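Local coordinates for DNA-entry nuclease (Competence-specific nuclease) (Streptococcus agalactiae ILRI112, PDB 4QGO), which probably cleaves DNA and possibly RNA without sequence specificity, as a nuclease of the DNA/RNA non-specific endonuclease family and a streptococcal virulence factor, at residues Y116-N121 and Y155-V160; K162-D165 and R169-Y172. The protein carries 1 engineered substitution. All coordinates share one frame; numbering follows the deposited sequence. Where two conformers were deposited one is given.

Interaction 1. Residues Y116-N121 and Y155-V160; sequences YALAGN and YYESLV. With SO4 (sulfate ion), chain E.
The Tyr116 hydroxyl gives a hydrogen bond to the bound sulfate, with OH 2.8 Å from the sulfate oxygen O2. That oxygen lies in the plane of the ring, 3.5 Å from Tyr116 CE1, so the anion meets the phenol at its edge and not over a face. The sulfate, probably from the crystallisation liquor, is also bonded by the backbone N of Arg81, while the ring makes a cation-pi contact with Arg80. With chi1 at 180°, CG of Tyr116 stands anti to the backbone N, and the ring is carried away from helix 153-165, outward to Arg80 and the sulfate.

The two segments themselves meet through apolar groups. Leu118 points toward 155-160, and its two methyls fork around one methyl of Val160: CG1 of Val160 is 4.0 Å from Leu118 CD2 and 4.1 Å from Leu118 CD1, the two side chains crossing at about a right angle. Helix 116-119 belongs to the connection between strands 108-112 and 135-139, which are consistent with the paired strands of the beta-beta-alpha (His-Me finger) motif of this nuclease family, and Leu118 joins it to the long helix 153-165, which lies against the large antiparallel sheet. Leu70 and Tyr172 of that sheet also touch both Leu118 and Val160.

One turn before Val160, Glu157 gives a looser flank, its carbonyl O 4.3 Å from Leu118 CD2. Its carboxylate turns to a different partner, OE2 bonding Gln153 NE2 within the same helix. Within 116-121, Gly120 N bonds Tyr116 O at 2.8 Å.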
ATOM      1  N   TYR A 116       2.061   4.516 -10.238  1.00  8.29           N
ATOM      2  CA  TYR A 116       2.106   5.023 -11.594  1.00  8.33           C
ATOM      3  C   TYR A 116       3.235   4.381 -12.390  1.00  8.34           C
ATOM      4  O   TYR A 116       3.041   3.966 -13.531  1.00  7.56           O
ATOM      5  CB  TYR A 116       2.279   6.553 -11.573  1.00  9.04           C
ATOM      6  CG  TYR A 116       2.337   7.166 -12.955  1.00 10.28           C
ATOM      7  CD1 TYR A 116       1.184   7.323 -13.706  1.00 15.09           C
ATOM      8  CD2 TYR A 116       3.548   7.564 -13.514  1.00 12.17           C
ATOM      9  CE1 TYR A 116       1.223   7.869 -14.973  1.00 15.26           C
ATOM     10  CE2 TYR A 116       3.591   8.122 -14.777  1.00 14.87           C
ATOM     11  CZ  TYR A 116       2.426   8.261 -15.501  1.00 17.54           C
ATOM     12  OH  TYR A 116       2.451   8.808 -16.767  1.00 22.88           O
ATOM     13  N   ALA A 117       4.420   4.294 -11.796  1.00  7.91           N
ATOM     14  CA  ALA A 117       5.563   3.749 -12.524  1.00  8.37           C
ATOM     15  C   ALA A 117       5.359   2.282 -12.903  1.00  7.44           C
ATOM     16  O   ALA A 117       5.929   1.799 -13.873  1.00  8.43           O
ATOM     17  CB  ALA A 117       6.838   3.913 -11.712  1.00 11.60           C
ATOM     18  N   LEU A 118       4.542   1.570 -12.133  1.00  6.74           N
ATOM     19  CA  LEU A 118       4.368   0.140 -12.368  1.00  6.08           C
ATOM     20  C   LEU A 118       3.347  -0.177 -13.452  1.00  7.47           C
ATOM     21  O   LEU A 118       3.499  -1.155 -14.181  1.00  9.12           O
ATOM     22  CB  LEU A 118       4.003  -0.592 -11.070  1.00  7.95           C
ATOM     23  CG  LEU A 118       5.041  -0.499  -9.959  1.00  8.96           C
ATOM     24  CD1 LEU A 118       4.522  -1.192  -8.700  1.00  8.81           C
ATOM     25  CD2 LEU A 118       6.365  -1.113 -10.403  1.00 10.95           C
ATOM     26  N   ALA A 119       2.319   0.661 -13.582  1.00  7.54           N
ATOM     27  CA  ALA A 119       1.209   0.298 -14.448  1.00  8.12           C
ATOM     28  C   ALA A 119       0.678   1.450 -15.285  1.00  9.42           C
ATOM     29  O   ALA A 119      -0.363   1.319 -15.941  1.00 10.88           O
ATOM     30  CB  ALA A 119       0.122  -0.277 -13.618  1.00 10.42           C
ATOM     31  N   GLY A 120       1.403   2.564 -15.274  1.00  8.92           N
ATOM     32  CA  GLY A 120       0.965   3.763 -15.968  1.00  9.56           C
ATOM     33  C   GLY A 120       0.821   3.652 -17.478  1.00 13.74           C
ATOM     34  O   GLY A 120       0.232   4.530 -18.105  1.00 19.53           O
ATOM     35  N   ASN A 121       1.350   2.583 -18.068  0.65  9.33           N
ATOM     36  CA  ASN A 121       1.220   2.382 -19.508  0.65 11.38           C
ATOM     37  C   ASN A 121       0.131   1.363 -19.874  0.65 12.02           C
ATOM     38  O   ASN A 121       0.031   0.942 -21.029  0.65 12.73           O
ATOM     39  CB  ASN A 121       2.569   1.975 -20.113  0.65 12.14           C
ATOM     40  CG  ASN A 121       2.682   2.330 -21.582  0.65 14.44           C
ATOM     41  OD1 ASN A 121       2.107   3.319 -22.037  0.65 17.48           O
ATOM     42  ND2 ASN A 121       3.424   1.520 -22.333  0.65 15.09           N
ATOM     43  N   TYR A 155       9.544   1.315  -0.556  1.00  5.08           N
ATOM     44  CA  TYR A 155      10.574   0.275  -0.559  1.00  5.11           C
ATOM     45  C   TYR A 155      10.115  -0.959  -1.348  1.00  6.92           C
ATOM     46  O   TYR A 155      10.857  -1.502  -2.181  1.00  7.19           O
ATOM     47  CB  TYR A 155      10.947  -0.148   0.872  1.00  6.79           C
ATOM     48  CG  TYR A 155      11.951  -1.276   0.889  1.00  5.95           C
ATOM     49  CD1 TYR A 155      13.302  -1.024   0.697  1.00  8.06           C
ATOM     50  CD2 TYR A 155      11.544  -2.591   1.075  1.00  7.77           C
ATOM     51  CE1 TYR A 155      14.220  -2.057   0.672  1.00 12.37           C
ATOM     52  CE2 TYR A 155      12.467  -3.634   1.057  1.00  7.12           C
ATOM     53  CZ  TYR A 155      13.795  -3.348   0.865  1.00 12.03           C
ATOM     54  OH  TYR A 155      14.714  -4.377   0.842  1.00 15.68           O
ATOM     55  N   TYR A 156       8.905  -1.420  -1.054  1.00  5.78           N
ATOM     56  CA  TYR A 156       8.361  -2.589  -1.723  1.00  6.96           C
ATOM     57  C   TYR A 156       8.066  -2.345  -3.187  1.00  7.25           C
ATOM     58  O   TYR A 156       8.303  -3.215  -4.034  1.00  6.36           O
ATOM     59  CB  TYR A 156       7.161  -3.134  -0.948  1.00  5.86           C
ATOM     60  CG  TYR A 156       7.656  -3.815   0.298  1.00  5.86           C
ATOM     61  CD1 TYR A 156       8.050  -5.155   0.270  1.00  6.76           C
ATOM     62  CD2 TYR A 156       7.809  -3.112   1.484  1.00  8.09           C
ATOM     63  CE1 TYR A 156       8.551  -5.774   1.401  1.00  6.24           C
ATOM     64  CE2 TYR A 156       8.306  -3.723   2.620  1.00  7.84           C
ATOM     65  CZ  TYR A 156       8.667  -5.053   2.570  1.00  7.56           C
ATOM     66  OH  TYR A 156       9.173  -5.677   3.690  1.00  9.98           O
ATOM     67  N   GLU A 157       7.588  -1.147  -3.492  1.00  5.31           N
ATOM     68  CA  GLU A 157       7.408  -0.758  -4.890  1.00  6.04           C
ATOM     69  C   GLU A 157       8.734  -0.774  -5.645  1.00  5.85           C
ATOM     70  O   GLU A 157       8.779  -1.203  -6.799  1.00  6.87           O
ATOM     71  CB  GLU A 157       6.703   0.597  -4.998  1.00  6.28           C
ATOM     72  CG  GLU A 157       5.222   0.491  -4.598  1.00  6.55           C
ATOM     73  CD  GLU A 157       4.573   1.826  -4.368  1.00  8.04           C
ATOM     74  OE1 GLU A 157       5.292   2.770  -4.003  1.00  9.92           O
ATOM     75  OE2 GLU A 157       3.337   1.940  -4.545  1.00  7.46           O
ATOM     76  N   SER A 158       9.806  -0.339  -4.989  1.00  6.09           N
ATOM     77  CA  SER A 158      11.125  -0.408  -5.597  1.00  7.00           C
ATOM     78  C   SER A 158      11.552  -1.839  -5.887  1.00  6.63           C
ATOM     79  O   SER A 158      12.160  -2.094  -6.931  1.00  8.22           O
ATOM     80  CB  SER A 158      12.168   0.272  -4.716  1.00  8.45           C
ATOM     81  OG  SER A 158      11.918   1.665  -4.646  1.00 12.42           O
ATOM     82  N   LEU A 159      11.246  -2.778  -4.992  1.00  6.12           N
ATOM     83  CA  LEU A 159      11.569  -4.174  -5.272  1.00  8.60           C
ATOM     84  C   LEU A 159      10.846  -4.657  -6.522  1.00  6.66           C
ATOM     85  O   LEU A 159      11.419  -5.368  -7.356  1.00  6.71           O
ATOM     86  CB  LEU A 159      11.189  -5.084  -4.094  1.00  7.62           C
ATOM     87  CG  LEU A 159      11.951  -4.865  -2.791  1.00  7.93           C
ATOM     88  CD1 LEU A 159      11.420  -5.824  -1.721  1.00  8.51           C
ATOM     89  CD2 LEU A 159      13.449  -5.052  -2.990  1.00 12.62           C
ATOM     90  N   VAL A 160       9.576  -4.281  -6.649  1.00  5.78           N
ATOM     91  CA  VAL A 160       8.766  -4.729  -7.775  1.00  5.61           C
ATOM     92  C   VAL A 160       9.245  -4.068  -9.065  1.00  5.35           C
ATOM     93  O   VAL A 160       9.398  -4.727 -10.095  1.00  7.05           O
ATOM     94  CB  VAL A 160       7.284  -4.410  -7.559  1.00  5.33           C
ATOM     95  CG1 VAL A 160       6.475  -4.778  -8.785  1.00  7.37           C
ATOM     96  CG2 VAL A 160       6.762  -5.179  -6.353  1.00  7.82           C
TER
HETATM   97  S   SO4 E 303      -0.295  10.433 -18.695  0.70 47.40           S
HETATM   98  O1  SO4 E 303      -0.568  11.456 -17.691  0.70 45.16           O
HETATM   99  O2  SO4 E 303      -0.002   9.163 -18.032  0.70 24.55           O
HETATM  100  O3  SO4 E 303      -1.463  10.271 -19.558  0.70 57.04           O
HETATM  101  O4  SO4 E 303       0.848  10.847 -19.504  0.70 30.28           O

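Interaction 2. Residues K162-D165 and R169-Y172; sequences KAVD and RVRY. With SO4 (sulfate ion), chain C.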
ATOM      1  N   LYS A 162      12.230  -2.882  -9.727  1.00  7.65           N
ATOM      2  CA  LYS A 162      13.524  -3.424 -10.128  1.00 10.40           C
ATOM      3  C   LYS A 162      13.377  -4.800 -10.773  1.00 10.61           C
ATOM      4  O   LYS A 162      14.081  -5.116 -11.736  1.00 11.62           O
ATOM      5  CB  LYS A 162      14.493  -3.443  -8.944  1.00 10.40           C
ATOM      6  CG  LYS A 162      14.965  -2.041  -8.579  1.00 10.99           C
ATOM      7  CD  LYS A 162      15.754  -2.008  -7.285  1.00 17.17           C
ATOM      8  CE  LYS A 162      16.144  -0.573  -6.941  1.00 19.07           C
ATOM      9  NZ  LYS A 162      17.035  -0.513  -5.748  1.00 24.87           N
ATOM     10  N   ALA A 163      12.449  -5.607 -10.262  1.00  6.62           N
ATOM     11  CA  ALA A 163      12.170  -6.918 -10.838  1.00  8.25           C
ATOM     12  C   ALA A 163      11.629  -6.797 -12.260  1.00  7.90           C
ATOM     13  O   ALA A 163      12.090  -7.486 -13.183  1.00  8.56           O
ATOM     14  CB  ALA A 163      11.189  -7.679  -9.946  1.00  9.74           C
ATOM     15  N   VAL A 164      10.636  -5.933 -12.445  1.00  9.36           N
ATOM     16  CA  VAL A 164      10.077  -5.719 -13.774  1.00  8.26           C
ATOM     17  C   VAL A 164      11.169  -5.221 -14.721  1.00  9.11           C
ATOM     18  O   VAL A 164      11.203  -5.609 -15.898  1.00  9.63           O
ATOM     19  CB  VAL A 164       8.892  -4.719 -13.738  1.00  8.16           C
ATOM     20  CG1 VAL A 164       8.526  -4.251 -15.143  1.00 11.71           C
ATOM     21  CG2 VAL A 164       7.686  -5.355 -13.052  1.00  7.90           C
ATOM     22  N   ASP A 165      12.084  -4.408 -14.200  1.00  8.03           N
ATOM     23  CA  ASP A 165      13.139  -3.827 -15.030  1.00 10.11           C
ATOM     24  C   ASP A 165      14.191  -4.870 -15.417  1.00 13.00           C
ATOM     25  O   ASP A 165      15.005  -4.639 -16.320  1.00 15.78           O
ATOM     26  CB  ASP A 165      13.745  -2.607 -14.334  1.00  8.82           C
ATOM     27  CG  ASP A 165      12.799  -1.413 -14.342  1.00 10.20           C
ATOM     28  OD1 ASP A 165      11.788  -1.481 -15.071  1.00 11.08           O
ATOM     29  OD2 ASP A 165      13.059  -0.410 -13.640  1.00 12.54           O
ATOM     30  N   ARG A 169       8.078 -11.088 -14.730  1.00  7.29           N
ATOM     31  CA  ARG A 169       6.625 -10.958 -14.662  1.00  9.15           C
ATOM     32  C   ARG A 169       6.236 -11.023 -13.193  1.00  6.38           C
ATOM     33  O   ARG A 169       6.568 -11.987 -12.503  1.00  8.44           O
ATOM     34  CB  ARG A 169       5.946 -12.105 -15.408  1.00  9.53           C
ATOM     35  CG  ARG A 169       6.057 -12.024 -16.926  1.00 10.73           C
ATOM     36  CD  ARG A 169       4.773 -11.478 -17.530  1.00  9.71           C
ATOM     37  NE  ARG A 169       3.676 -12.433 -17.428  1.00 12.03           N
ATOM     38  CZ  ARG A 169       2.443 -12.210 -17.869  1.00  7.51           C
ATOM     39  NH1 ARG A 169       2.113 -11.038 -18.423  1.00  7.41           N
ATOM     40  NH2 ARG A 169       1.524 -13.147 -17.727  1.00 10.75           N
ATOM     41  N   VAL A 170       5.554  -9.994 -12.712  1.00  7.39           N
ATOM     42  CA  VAL A 170       5.234  -9.923 -11.288  1.00  6.20           C
ATOM     43  C   VAL A 170       3.730  -9.842 -11.059  1.00  6.11           C
ATOM     44  O   VAL A 170       3.077  -8.894 -11.480  1.00  6.15           O
ATOM     45  CB  VAL A 170       5.936  -8.731 -10.604  1.00  5.03           C
ATOM     46  CG1 VAL A 170       5.616  -8.741  -9.111  1.00  8.35           C
ATOM     47  CG2 VAL A 170       7.444  -8.823 -10.807  1.00  6.46           C
ATOM     48  N   ARG A 171       3.185 -10.868 -10.411  1.00  5.05           N
ATOM     49  CA  ARG A 171       1.799 -10.845  -9.957  1.00  6.17           C
ATOM     50  C   ARG A 171       1.773 -10.061  -8.635  1.00  5.05           C
ATOM     51  O   ARG A 171       2.610 -10.271  -7.773  1.00  5.35           O
ATOM     52  CB  ARG A 171       1.295 -12.281  -9.783  1.00  6.68           C
ATOM     53  CG  ARG A 171      -0.143 -12.414  -9.331  1.00  5.39           C
ATOM     54  CD  ARG A 171      -1.171 -12.024 -10.415  1.00  6.14           C
ATOM     55  NE  ARG A 171      -2.497 -12.329  -9.890  1.00  5.64           N
ATOM     56  CZ  ARG A 171      -3.192 -11.531  -9.085  1.00  7.08           C
ATOM     57  NH1 ARG A 171      -2.725 -10.328  -8.758  1.00  7.11           N
ATOM     58  NH2 ARG A 171      -4.365 -11.926  -8.615  1.00  6.83           N
ATOM     59  N   TYR A 172       0.823  -9.135  -8.502  1.00  3.32           N
ATOM     60  CA  TYR A 172       0.862  -8.105  -7.455  1.00  4.55           C
ATOM     61  C   TYR A 172      -0.545  -7.868  -6.932  1.00  5.38           C
ATOM     62  O   TYR A 172      -1.499  -7.794  -7.713  1.00  5.49           O
ATOM     63  CB  TYR A 172       1.402  -6.816  -8.088  1.00  4.69           C
ATOM     64  CG  TYR A 172       1.791  -5.655  -7.180  1.00  4.13           C
ATOM     65  CD1 TYR A 172       2.556  -5.845  -6.036  1.00  5.49           C
ATOM     66  CD2 TYR A 172       1.458  -4.347  -7.530  1.00  5.05           C
ATOM     67  CE1 TYR A 172       2.933  -4.762  -5.236  1.00  5.42           C
ATOM     68  CE2 TYR A 172       1.840  -3.268  -6.744  1.00  6.35           C
ATOM     69  CZ  TYR A 172       2.580  -3.479  -5.609  1.00  5.47           C
ATOM     70  OH  TYR A 172       2.966  -2.408  -4.818  1.00  6.77           O
TER
HETATM   71  S   SO4 C 301      -7.788 -12.147  -6.083  0.75  5.40           S
HETATM   72  O1  SO4 C 301      -8.141 -10.958  -5.324  0.75  5.07           O
HETATM   73  O2  SO4 C 301      -8.571 -12.207  -7.307  0.75  6.46           O
HETATM   74  O3  SO4 C 301      -8.051 -13.362  -5.301  0.75  8.15           O
HETATM   75  O4  SO4 C 301      -6.377 -12.112  -6.441  0.75  7.72           O
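With chi1 of Val170 at -178°, CG1 is anti to the backbone N and CG2 lies beside it, anti to the carbonyl carbon; CG2 is the methyl that meets Ala163 and Val164, while CG1 turns to Val160 one turn earlier in helix 153-165. Val164 has the same kind of rotamer, which likewise brings its own CG2 round beside the backbone N and up to the strand. The single methyl CG2 of Val170 therefore meets two groups at nearly equal range: CB of Ala163 at 4.0 Å and CG2 of Val164 at 4.1 Å. CB of Ala163 points toward the strand; the Val164 and Val170 side chains meet at a slant. No hydrogen bond joins the two segments, and the contact is entirely apolar and buried.

This is a helix end packed on the face of an antiparallel sheet, just before the chain re-enters that sheet. Strand 170-177 runs between 66-70 and 188-195, with Val170 bonded through its backbone to Leu70, and Leu70 also touches Val164 to extend the apolar patch. Side chains alternate along the strand: Val170 and Tyr172 turn to the helix face, whereas Arg171 departs to the opposite one.

There the Arg171 chain bends at chi2 (71°) and carries its guanidinium to a sulfate, probably from the crystallisation liquor. NH2 lies 3.0 Å from the sulfate oxygen O4, which sits at the edge of the group near its plane, but the N-H...O angle of 123° makes the bond weak. NH1 is held by Asn67 OD1 and Ala68 O, which should steady the group, and the sulfate is also bonded by Asn67 and Arg173.

How the interactions relate
After the first strands of the large sheet, the chain reaches helix 116-119, within the connection between strands 108-112 and 135-139. Interaction 1 closes a loop of 33 intervening residues, bringing helix 153-165 back against this short helix. Further along the long helix, interaction 2 closes a connection of three residues onto strand 170-177. The two contacts follow in series, neither nested nor crossed, with centres about 8 Å apart. They merge on the strand: Tyr172 packs against Leu118, Glu157 and Val160, and Val170 touches Val160. Both helices thus reach the same face of the seven-stranded sheet, Leu118 filling the place where helix 116-119, helix 153-165 and the sheet meet.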